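PDB 4ZSF: BsaWI endonuclease from Geobacillus stearothermophilus, which probably cleaves DNA as a restriction endonuclease of the PD-(D/E)XK superfamily, whose members hydrolyse phosphodiester bonds with divalent metal ions. Local coordinates for residues L98-I110 against I240-A253. Residues are numbered along the deposited sequence; the frame is centred on the assembly and turned at random. Where two conformers were deposited one is given.
Sequences LGNSSLEEYGMRI and INLELFVQHAREAA
A bend at chi3 of Arg250 (72°) lays its chain over Tyr106, whose CG, beside its own backbone N, carries the ring toward helix 243-258. CD of Arg250 sits 3.6 Å from the centroid of the Tyr106 ring, 4° off the normal, in a CH-pi contact, and the guanidinium plane lies only 14° from that of the ring. Glu105 CG covers the opposite ring face, and Tyr106 CE2 lies 3.9 Å from Val246 CG1. An alanine in place of Tyr106 would probably leave the Arg250 chain without its flat support and uncover Val246 CG1. Deeper in the contact, Leu103 CD2 lies 4.0 Å from Ala249 CB, and Met108 SD reaches Ala253 CB at 3.9 Å. At Gly99, Leu242 CD1 comes within 3.6 Å of the backbone N, while Ile110 CD1 meets Phe245, itself packed on Trp188. Thus the end of helix 70-103 and strand 108-112, outermost in this chain's sheet, pack against helix 243-258, which lies on that sheet. Polar linkage is by water: one molecule donates to Leu98 O and Asn241 O and also bonds Ser102 OG; a second joins Ser102 OG to Asn241 O, implying an apolar centre flanked by an arginine-on-tyrosine stack and a water-bridged margin.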
ATOM      1  N   LEU A  98     -15.900  23.587   3.343  1.00 20.92           N
ATOM      2  CA  LEU A  98     -16.698  23.811   4.543  1.00 21.68           C
ATOM      3  C   LEU A  98     -15.961  24.715   5.498  1.00 24.35           C
ATOM      4  O   LEU A  98     -16.523  25.728   5.961  1.00 27.84           O
ATOM      5  CB  LEU A  98     -17.044  22.495   5.235  1.00 22.08           C
ATOM      6  CG  LEU A  98     -18.057  21.635   4.447  1.00 24.79           C
ATOM      7  CD1 LEU A  98     -18.119  20.260   5.147  1.00 24.61           C
ATOM      8  CD2 LEU A  98     -19.462  22.259   4.313  1.00 25.28           C
ATOM      9  N   GLY A  99     -14.710  24.397   5.760  1.00 20.60           N
ATOM     10  CA  GLY A  99     -13.894  25.169   6.689  1.00 25.73           C
ATOM     11  C   GLY A  99     -13.668  26.599   6.234  1.00 25.51           C
ATOM     12  O   GLY A  99     -13.773  27.549   7.033  1.00 20.88           O
ATOM     13  N   ASN A 100     -13.420  26.786   4.937  1.00 23.37           N
ATOM     14  CA  ASN A 100     -13.048  28.125   4.496  1.00 23.69           C
ATOM     15  C   ASN A 100     -14.198  29.111   4.545  1.00 25.51           C
ATOM     16  O   ASN A 100     -13.970  30.260   4.795  1.00 29.55           O
ATOM     17  CB  ASN A 100     -12.437  28.080   3.104  1.00 20.45           C
ATOM     18  CG  ASN A 100     -10.978  27.702   3.181  1.00 23.22           C
ATOM     19  OD1 ASN A 100     -10.444  27.604   4.276  1.00 23.88           O
ATOM     20  ND2 ASN A 100     -10.352  27.422   2.056  1.00 24.83           N
ATOM     21  N   SER A 101     -15.416  28.641   4.423  1.00 25.40           N
ATOM     22  CA  SER A 101     -16.529  29.566   4.538  1.00 31.72           C
ATOM     23  C   SER A 101     -16.609  30.126   5.950  1.00 29.96           C
ATOM     24  O   SER A 101     -17.094  31.218   6.153  1.00 30.89           O
ATOM     25  CB  SER A 101     -17.860  28.886   4.188  1.00 38.96           C
ATOM     26  OG  SER A 101     -18.111  27.848   5.141  1.00 41.06           O
ATOM     27  N   SER A 102     -16.205  29.363   6.938  1.00 26.39           N
ATOM     28  CA  SER A 102     -16.213  29.867   8.307  1.00 27.01           C
ATOM     29  C   SER A 102     -14.955  30.573   8.746  1.00 27.20           C
ATOM     30  O   SER A 102     -15.017  31.400   9.641  1.00 29.05           O
ATOM     31  CB  SER A 102     -16.457  28.699   9.293  1.00 32.21           C
ATOM     32  OG  SER A 102     -17.817  28.343   9.299  1.00 38.47           O
ATOM     33  N   LEU A 103     -13.789  30.138   8.255  1.00 21.33           N
ATOM     34  CA  LEU A 103     -12.525  30.619   8.766  1.00 22.32           C
ATOM     35  C   LEU A 103     -12.169  32.009   8.209  1.00 22.86           C
ATOM     36  O   LEU A 103     -11.364  32.741   8.807  1.00 25.62           O
ATOM     37  CB  LEU A 103     -11.390  29.622   8.410  1.00 22.03           C
ATOM     38  CG  LEU A 103     -11.416  28.271   9.116  1.00 20.31           C
ATOM     39  CD1 LEU A 103     -10.490  27.305   8.290  1.00 19.55           C
ATOM     40  CD2 LEU A 103     -10.866  28.415  10.535  1.00 19.30           C
ATOM     41  N   GLU A 104     -12.746  32.319   7.053  1.00 25.85           N
ATOM     42  CA  GLU A 104     -12.457  33.521   6.297  1.00 31.25           C
ATOM     43  C   GLU A 104     -12.629  34.748   7.191  1.00 30.44           C
ATOM     44  O   GLU A 104     -11.790  35.637   7.167  1.00 31.51           O
ATOM     45  CB  GLU A 104     -13.372  33.617   5.074  1.00 40.06           C
ATOM     46  CG  GLU A 104     -13.014  34.768   4.121  1.00 51.16           C
ATOM     47  CD  GLU A 104     -13.877  34.772   2.843  1.00 60.51           C
ATOM     48  OE1 GLU A 104     -15.127  34.766   2.953  1.00 62.77           O
ATOM     49  OE2 GLU A 104     -13.304  34.751   1.729  1.00 64.16           O
ATOM     50  N   GLU A 105     -13.662  34.775   8.024  1.00 33.24           N
ATOM     51  CA  GLU A 105     -13.902  36.004   8.816  1.00 36.22           C
ATOM     52  C   GLU A 105     -12.851  36.225   9.911  1.00 32.94           C
ATOM     53  O   GLU A 105     -12.740  37.316  10.477  1.00 32.00           O
ATOM     54  CB  GLU A 105     -15.303  35.998   9.409  1.00 41.99           C
ATOM     55  CG  GLU A 105     -15.545  35.068  10.536  1.00 46.69           C
ATOM     56  CD  GLU A 105     -16.727  35.528  11.414  1.00 54.93           C
ATOM     57  OE1 GLU A 105     -16.705  36.680  11.913  1.00 59.49           O
ATOM     58  OE2 GLU A 105     -17.673  34.737  11.612  1.00 54.00           O
ATOM     59  N   TYR A 106     -12.052  35.198  10.204  1.00 27.80           N
ATOM     60  CA  TYR A 106     -10.980  35.336  11.170  1.00 30.59           C
ATOM     61  C   TYR A 106      -9.601  35.369  10.528  1.00 28.56           C
ATOM     62  O   TYR A 106      -8.608  35.124  11.221  1.00 31.43           O
ATOM     63  CB  TYR A 106     -11.022  34.192  12.175  1.00 29.02           C
ATOM     64  CG  TYR A 106     -12.406  33.947  12.767  1.00 33.97           C
ATOM     65  CD1 TYR A 106     -12.959  34.837  13.694  1.00 33.93           C
ATOM     66  CD2 TYR A 106     -13.149  32.834  12.402  1.00 34.61           C
ATOM     67  CE1 TYR A 106     -14.227  34.606  14.244  1.00 36.44           C
ATOM     68  CE2 TYR A 106     -14.409  32.576  12.961  1.00 37.04           C
ATOM     69  CZ  TYR A 106     -14.939  33.479  13.880  1.00 41.68           C
ATOM     70  OH  TYR A 106     -16.175  33.216  14.426  1.00 46.50           O
ATOM     71  N   GLY A 107      -9.535  35.582   9.216  1.00 27.19           N
ATOM     72  CA  GLY A 107      -8.233  35.718   8.554  1.00 27.36           C
ATOM     73  C   GLY A 107      -7.502  34.393   8.291  1.00 25.81           C
ATOM     74  O   GLY A 107      -6.292  34.380   8.145  1.00 26.05           O
ATOM     75  N   MET A 108      -8.232  33.286   8.270  1.00 22.69           N
ATOM     76  CA  MET A 108      -7.611  31.967   8.131  1.00 19.96           C
ATOM     77  C   MET A 108      -8.138  31.265   6.876  1.00 23.68           C
ATOM     78  O   MET A 108      -9.278  31.515   6.433  1.00 21.85           O
ATOM     79  CB  MET A 108      -7.873  31.109   9.392  1.00 18.68           C
ATOM     80  CG  MET A 108      -7.082  31.633  10.605  1.00 19.28           C
ATOM     81  SD  MET A 108      -7.390  30.544  12.030  1.00 23.99           S
ATOM     82  CE  MET A 108      -8.978  31.130  12.505  1.00 20.91           C
ATOM     83  N   ARG A 109      -7.332  30.352   6.319  1.00 20.92           N
ATOM     84  CA  ARG A 109      -7.880  29.457   5.303  1.00 20.74           C
ATOM     85  C   ARG A 109      -7.101  28.163   5.285  1.00 22.42           C
ATOM     86  O   ARG A 109      -5.930  28.111   5.653  1.00 20.66           O
ATOM     87  CB  ARG A 109      -7.858  30.083   3.899  1.00 21.51           C
ATOM     88  CG  ARG A 109      -6.478  30.507   3.473  1.00 23.46           C
ATOM     89  CD  ARG A 109      -6.611  30.998   1.978  1.00 32.33           C
ATOM     90  NE  ARG A 109      -5.370  31.593   1.496  1.00 31.72           N
ATOM     91  CZ  ARG A 109      -5.225  32.105   0.268  1.00 36.94           C
ATOM     92  NH1 ARG A 109      -6.256  32.135  -0.571  1.00 34.92           N
ATOM     93  NH2 ARG A 109      -4.069  32.640  -0.106  1.00 36.18           N
ATOM     94  N   ILE A 110      -7.814  27.137   4.833  1.00 21.57           N
ATOM     95  CA  ILE A 110      -7.313  25.815   4.631  1.00 21.91           C
ATOM     96  C   ILE A 110      -6.834  25.700   3.197  1.00 23.25           C
ATOM     97  O   ILE A 110      -7.500  26.153   2.235  1.00 21.51           O
ATOM     98  CB  ILE A 110      -8.416  24.737   4.900  1.00 20.85           C
ATOM     99  CG1 ILE A 110      -8.751  24.724   6.405  1.00 21.64           C
ATOM    100  CG2 ILE A 110      -7.993  23.397   4.383  1.00 22.74           C
ATOM    101  CD1 ILE A 110     -10.021  23.886   6.717  1.00 27.03           C
ATOM    102  N   ILE A 240     -21.283  19.132  10.143  1.00 22.78           N
ATOM    103  CA  ILE A 240     -20.948  19.822   8.881  1.00 24.81           C
ATOM    104  C   ILE A 240     -20.418  21.271   9.112  1.00 25.28           C
ATOM    105  O   ILE A 240     -19.658  21.829   8.294  1.00 23.97           O
ATOM    106  CB  ILE A 240     -22.198  19.789   7.962  1.00 27.44           C
ATOM    107  CG1 ILE A 240     -21.905  20.392   6.601  1.00 29.16           C
ATOM    108  CG2 ILE A 240     -23.371  20.510   8.612  1.00 30.04           C
ATOM    109  CD1 ILE A 240     -23.170  20.311   5.709  1.00 34.88           C
ATOM    110  N   ASN A 241     -20.800  21.885  10.231  1.00 23.22           N
ATOM    111  CA  ASN A 241     -20.275  23.226  10.515  1.00 24.61           C
ATOM    112  C   ASN A 241     -18.858  23.308  11.100  1.00 23.58           C
ATOM    113  O   ASN A 241     -18.299  24.402  11.213  1.00 24.93           O
ATOM    114  CB  ASN A 241     -21.267  23.913  11.463  1.00 26.91           C
ATOM    115  CG  ASN A 241     -22.587  24.074  10.818  1.00 31.86           C
ATOM    116  OD1 ASN A 241     -22.653  24.684   9.754  1.00 32.98           O
ATOM    117  ND2 ASN A 241     -23.648  23.467  11.400  1.00 30.24           N
ATOM    118  N   LEU A 242     -18.261  22.171  11.479  1.00 20.63           N
ATOM    119  CA  LEU A 242     -16.881  22.154  11.950  1.00 18.43           C
ATOM    120  C   LEU A 242     -16.613  23.131  13.126  1.00 19.49           C
ATOM    121  O   LEU A 242     -15.542  23.719  13.231  1.00 20.25           O
ATOM    122  CB  LEU A 242     -15.876  22.458  10.807  1.00 19.65           C
ATOM    123  CG  LEU A 242     -16.042  21.640   9.502  1.00 22.96           C
ATOM    124  CD1 LEU A 242     -14.962  22.081   8.504  1.00 22.60           C
ATOM    125  CD2 LEU A 242     -15.936  20.154   9.793  1.00 23.22           C
ATOM    126  N   GLU A 243     -17.593  23.293  14.015  1.00 18.95           N
ATOM    127  CA  GLU A 243     -17.501  24.400  14.946  1.00 20.68           C
ATOM    128  C   GLU A 243     -16.306  24.386  15.859  1.00 18.15           C
ATOM    129  O   GLU A 243     -15.608  25.402  15.985  1.00 20.47           O
ATOM    130  CB  GLU A 243     -18.763  24.456  15.817  1.00 19.43           C
ATOM    131  CG  GLU A 243     -20.050  24.765  15.064  1.00 23.46           C
ATOM    132  CD  GLU A 243     -21.213  25.055  16.051  1.00 22.24           C
ATOM    133  OE1 GLU A 243     -21.070  25.907  16.989  1.00 25.92           O
ATOM    134  OE2 GLU A 243     -22.320  24.471  15.859  1.00 27.24           O
ATOM    135  N   LEU A 244     -16.084  23.265  16.565  1.00 18.27           N
ATOM    136  CA  LEU A 244     -14.956  23.253  17.481  1.00 18.45           C
ATOM    137  C   LEU A 244     -13.629  23.331  16.731  1.00 20.69           C
ATOM    138  O   LEU A 244     -12.651  23.881  17.250  1.00 19.06           O
ATOM    139  CB  LEU A 244     -14.949  21.992  18.369  1.00 15.41           C
ATOM    140  CG  LEU A 244     -15.983  22.070  19.529  1.00 18.07           C
ATOM    141  CD1 LEU A 244     -16.034  20.682  20.272  1.00 18.09           C
ATOM    142  CD2 LEU A 244     -15.613  23.175  20.595  1.00 20.12           C
ATOM    143  N   PHE A 245     -13.583  22.750  15.537  1.00 17.90           N
ATOM    144  CA  PHE A 245     -12.350  22.892  14.750  1.00 18.49           C
ATOM    145  C   PHE A 245     -12.082  24.400  14.457  1.00 19.55           C
ATOM    146  O   PHE A 245     -10.951  24.897  14.609  1.00 18.05           O
ATOM    147  CB  PHE A 245     -12.470  22.098  13.430  1.00 17.33           C
ATOM    148  CG  PHE A 245     -11.351  22.415  12.433  1.00 18.80           C
ATOM    149  CD1 PHE A 245     -10.104  21.825  12.547  1.00 20.01           C
ATOM    150  CD2 PHE A 245     -11.588  23.286  11.379  1.00 23.65           C
ATOM    151  CE1 PHE A 245      -9.063  22.157  11.641  1.00 22.52           C
ATOM    152  CE2 PHE A 245     -10.580  23.623  10.481  1.00 25.20           C
ATOM    153  CZ  PHE A 245      -9.315  23.050  10.588  1.00 21.34           C
ATOM    154  N   VAL A 246     -13.103  25.103  13.997  1.00 18.07           N
ATOM    155  CA  VAL A 246     -12.941  26.535  13.686  1.00 18.68           C
ATOM    156  C   VAL A 246     -12.597  27.323  14.944  1.00 21.89           C
ATOM    157  O   VAL A 246     -11.657  28.153  14.915  1.00 19.86           O
ATOM    158  CB  VAL A 246     -14.200  27.137  13.009  1.00 21.48           C
ATOM    159  CG1 VAL A 246     -14.119  28.710  12.887  1.00 21.60           C
ATOM    160  CG2 VAL A 246     -14.424  26.506  11.666  1.00 23.19           C
ATOM    161  N   GLN A 247     -13.305  27.081  16.052  0.64 20.37           N
ATOM    162  CA  GLN A 247     -12.990  27.878  17.258  0.64 21.30           C
ATOM    163  C   GLN A 247     -11.572  27.539  17.799  0.64 21.59           C
ATOM    164  O   GLN A 247     -10.833  28.434  18.260  0.64 20.16           O
ATOM    165  CB  GLN A 247     -14.093  27.694  18.309  0.64 21.09           C
ATOM    166  CG  GLN A 247     -15.453  28.235  17.815  0.64 22.57           C
ATOM    167  CD  GLN A 247     -15.357  29.705  17.450  0.64 22.78           C
ATOM    168  OE1 GLN A 247     -14.811  30.469  18.224  0.64 25.41           O
ATOM    169  NE2 GLN A 247     -15.764  30.075  16.239  0.64 20.81           N
ATOM    170  N   HIS A 248     -11.155  26.272  17.726  1.00 17.28           N
ATOM    171  CA  HIS A 248      -9.799  25.942  18.183  1.00 17.19           C
ATOM    172  C   HIS A 248      -8.753  26.512  17.221  1.00 18.74           C
ATOM    173  O   HIS A 248      -7.652  26.897  17.671  1.00 23.24           O
ATOM    174  CB  HIS A 248      -9.611  24.429  18.370  1.00 17.47           C
ATOM    175  CG  HIS A 248     -10.483  23.853  19.459  1.00 18.38           C
ATOM    176  ND1 HIS A 248     -10.692  22.494  19.609  1.00 19.55           N
ATOM    177  CD2 HIS A 248     -11.228  24.463  20.411  1.00 19.54           C
ATOM    178  CE1 HIS A 248     -11.497  22.287  20.635  1.00 22.42           C
ATOM    179  NE2 HIS A 248     -11.830  23.462  21.157  1.00 18.85           N
ATOM    180  N   ALA A 249      -9.064  26.533  15.926  1.00 17.24           N
ATOM    181  CA  ALA A 249      -8.100  27.134  14.965  1.00 17.40           C
ATOM    182  C   ALA A 249      -7.835  28.604  15.337  1.00 21.22           C
ATOM    183  O   ALA A 249      -6.704  29.093  15.168  1.00 18.59           O
ATOM    184  CB  ALA A 249      -8.619  27.066  13.545  1.00 16.30           C
ATOM    185  N   ARG A 250      -8.872  29.318  15.765  1.00 19.40           N
ATOM    186  CA  ARG A 250      -8.680  30.728  16.192  1.00 23.24           C
ATOM    187  C   ARG A 250      -7.638  30.845  17.305  1.00 23.11           C
ATOM    188  O   ARG A 250      -6.752  31.749  17.318  1.00 22.49           O
ATOM    189  CB  ARG A 250     -10.009  31.323  16.680  1.00 22.67           C
ATOM    190  CG  ARG A 250     -10.996  31.540  15.530  1.00 20.83           C
ATOM    191  CD  ARG A 250     -12.343  31.974  16.125  1.00 24.62           C
ATOM    192  NE  ARG A 250     -12.247  33.343  16.632  1.00 30.22           N
ATOM    193  CZ  ARG A 250     -13.196  33.941  17.333  1.00 35.73           C
ATOM    194  NH1 ARG A 250     -14.283  33.257  17.660  1.00 34.18           N
ATOM    195  NH2 ARG A 250     -13.053  35.225  17.706  1.00 34.11           N
ATOM    196  N   GLU A 251      -7.787  29.934  18.270  1.00 21.98           N
ATOM    197  CA  GLU A 251      -6.921  29.954  19.425  1.00 23.55           C
ATOM    198  C   GLU A 251      -5.507  29.486  19.062  1.00 24.05           C
ATOM    199  O   GLU A 251      -4.530  30.041  19.558  1.00 22.54           O
ATOM    200  CB  GLU A 251      -7.474  29.083  20.553  1.00 23.54           C
ATOM    201  CG  GLU A 251      -6.686  29.360  21.836  1.00 29.78           C
ATOM    202  CD  GLU A 251      -7.132  28.503  23.027  1.00 33.78           C
ATOM    203  OE1 GLU A 251      -8.062  27.661  22.884  1.00 32.56           O
ATOM    204  OE2 GLU A 251      -6.525  28.684  24.105  1.00 34.37           O
ATOM    205  N   ALA A 252      -5.419  28.438  18.246  1.00 18.39           N
ATOM    206  CA  ALA A 252      -4.128  27.923  17.795  1.00 18.01           C
ATOM    207  C   ALA A 252      -3.355  29.015  17.028  1.00 20.28           C
ATOM    208  O   ALA A 252      -2.125  29.183  17.216  1.00 19.06           O
ATOM    209  CB  ALA A 252      -4.354  26.697  16.889  1.00 17.14           C
ATOM    210  N   ALA A 253      -4.060  29.728  16.148  1.00 18.28           N
ATOM    211  CA  ALA A 253      -3.353  30.739  15.309  1.00 17.20           C
ATOM    212  C   ALA A 253      -2.756  31.828  16.221  1.00 19.66           C
ATOM    213  O   ALA A 253      -1.599  32.282  16.027  1.00 21.35           O
ATOM    214  CB  ALA A 253      -4.292  31.359  14.227  1.00 18.15           C
TER
HETATM  215  O   HOH W   1     -17.533  25.635   8.822  1.00 43.99           O
HETATM  216  O   HOH W   2     -18.424  26.981  12.069  1.00 42.83           O